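Local coordinates for carbohydrate binding protein (Flavobacterium johnsoniae, PDB 3HZB) that binds calcium ions through a betagamma-crystallin domain and, as part of a longer protein, probably takes part in carbohydrate binding, at residues 23-26 / 27-31. Residues are numbered along the deposited sequence; the frame is centred on the assembly and turned at random.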
loop_
_atom_site.group_PDB
_atom_site.type_symbol
_atom_site.label_atom_id
_atom_site.label_comp_id
_atom_site.label_asym_id
_atom_site.label_seq_id
_atom_site.Cartn_x
_atom_site.Cartn_y
_atom_site.Cartn_z
ATOM N N TYR B 23 -18.325 7.726 3.409
ATOM C CA TYR B 23 -18.535 7.247 4.762
ATOM C C TYR B 23 -18.541 8.346 5.815
ATOM O O TYR B 23 -17.481 8.854 6.191
ATOM C CB TYR B 23 -17.454 6.229 5.144
ATOM C CG TYR B 23 -17.444 4.967 4.320
ATOM C CD1 TYR B 23 -16.936 4.962 3.020
ATOM C CD2 TYR B 23 -17.948 3.773 4.836
ATOM C CE1 TYR B 23 -16.928 3.801 2.255
ATOM C CE2 TYR B 23 -17.949 2.606 4.076
ATOM C CZ TYR B 23 -17.435 2.630 2.787
ATOM O OH TYR B 23 -17.427 1.482 2.035
ATOM N N ASN B 24 -19.725 8.735 6.281
ATOM C CA ASN B 24 -19.776 9.720 7.349
ATOM C C ASN B 24 -19.519 8.918 8.624
ATOM O O ASN B 24 -19.365 7.696 8.562
ATOM C CB ASN B 24 -21.127 10.462 7.394
ATOM C CG ASN B 24 -22.338 9.536 7.485
ATOM O OD1 ASN B 24 -23.475 9.988 7.329
ATOM N ND2 ASN B 24 -22.111 8.260 7.740
ATOM N N LEU B 25 -19.452 9.580 9.775
ATOM C CA LEU B 25 -19.177 8.857 11.011
ATOM C C LEU B 25 -20.206 7.756 11.279
ATOM O O LEU B 25 -19.865 6.686 11.770
ATOM C CB LEU B 25 -19.113 9.830 12.191
ATOM C CG LEU B 25 -18.702 9.231 13.541
ATOM C CD1 LEU B 25 -17.372 8.489 13.418
ATOM C CD2 LEU B 25 -18.592 10.351 14.562
ATOM N N ALA B 26 -21.464 8.019 10.950
ATOM C CA ALA B 26 -22.506 7.027 11.155
ATOM C C ALA B 26 -22.163 5.749 10.400
ATOM O O ALA B 26 -22.228 4.652 10.963
ATOM C CB ALA B 26 -23.855 7.572 10.684
ATOM N N ARG B 27 -21.780 5.881 9.132
ATOM C CA ARG B 27 -21.446 4.702 8.343
ATOM C C ARG B 27 -20.188 4.016 8.865
ATOM O O ARG B 27 -20.105 2.787 8.854
ATOM C CB ARG B 27 -21.277 5.057 6.862
ATOM C CG ARG B 27 -21.292 3.827 5.960
ATOM C CD ARG B 27 -21.248 4.193 4.478
ATOM N NE ARG B 27 -21.292 2.995 3.641
ATOM C CZ ARG B 27 -21.118 2.991 2.322
ATOM N NH1 ARG B 27 -20.886 4.125 1.672
ATOM N NH2 ARG B 27 -21.176 1.845 1.655
ATOM N N LEU B 28 -19.212 4.797 9.325
ATOM C CA LEU B 28 -17.994 4.205 9.870
ATOM C C LEU B 28 -18.374 3.389 11.106
ATOM O O LEU B 28 -17.898 2.271 11.295
ATOM C CB LEU B 28 -16.974 5.291 10.251
ATOM C CG LEU B 28 -16.305 6.040 9.091
ATOM C CD1 LEU B 28 -15.322 7.062 9.635
ATOM C CD2 LEU B 28 -15.580 5.049 8.190
ATOM N N ASN B 29 -19.255 3.943 11.935
ATOM C CA ASN B 29 -19.696 3.254 13.145
ATOM C C ASN B 29 -20.460 1.971 12.825
ATOM O O ASN B 29 -20.432 1.021 13.611
ATOM C CB ASN B 29 -20.579 4.172 13.992
ATOM C CG ASN B 29 -19.777 5.077 14.918
ATOM O OD1 ASN B 29 -18.556 5.237 14.776
ATOM N ND2 ASN B 29 -20.467 5.685 15.869
ATOM N N SER B 30 -21.136 1.933 11.679
ATOM C CA SER B 30 -21.893 0.741 11.306
ATOM C C SER B 30 -20.934 -0.401 10.997
ATOM O O SER B 30 -21.344 -1.559 10.922
ATOM C CB SER B 30 -22.803 1.012 10.096
ATOM O OG SER B 30 -22.082 1.012 8.878
ATOM N N LEU B 31 -19.656 -0.062 10.829
ATOM C CA LEU B 31 -18.607 -1.041 10.553
ATOM C C LEU B 31 -17.803 -1.287 11.824
ATOM O O LEU B 31 -16.883 -2.104 11.836
ATOM C CB LEU B 31 -17.663 -0.526 9.462
ATOM C CG LEU B 31 -18.277 -0.263 8.087
ATOM C CD1 LEU B 31 -17.245 0.378 7.169
ATOM C CD2 LEU B 31 -18.780 -1.577 7.510
#
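Arg27 lies flat on the ring of Tyr23, a stack supported by two measurements: the guanidinium and ring planes are only 15° apart, and CZ of Arg27 stands 4.0 Å from the centroid of the Tyr23 ring, over the face. That geometry is also a cation-pi contact. The closest atoms are Arg27 CD and Tyr23 CD2, 3.3 Å apart, so the aliphatic chain shares the stack with the guanidinium. Arg27 has CG anti to the backbone N (chi1 -165°) and continues extended to NE, which lays the side chain from CG outward along the ring; a hydrogen bond from NH1 to Asp22 O holds the guanidinium there. The tyrosine is fixed at both ends, its backbone paired with Ile82 and its OH hydrogen-bonded to the backbone N of Thr19. Two leucines approach the same residue obliquely: Leu28 CD2 lies 3.8 Å from Tyr23 CB, and Leu31 CD1 lies 3.9 Å from Tyr23 CE2.

Tyr23 ends the edge strand 21-23 of one sheet of this betagamma-crystallin domain, and the contact forms where that strand passes into the short helix 25-29. Asn24 occupies the N-cap position, and Asp55 OD1 accepts a hydrogen bond from the N of Leu25. Successive i to i+4 backbone hydrogen bonds then build the helix: Leu28 N to Asn24 O at 3.0 Å, Asn29 N to Leu25 O at 2.8 Å, and a more bent one (135° at the hydrogen) from Ser30 N to Ala26 O. Ser30 OG turns back to the Arg27 carbonyl, 2.7 Å from Arg27 O.

Tyr23 and Leu28 are buried, whereas the arginine over the ring is solvent-exposed; packing also thins at exposed Ala26 and Asn29, where the meeting is largely backbone. The partly exposed Leu25 side chain is about 8 Å from a calcium ion bound partly by Asp36 and Ser80.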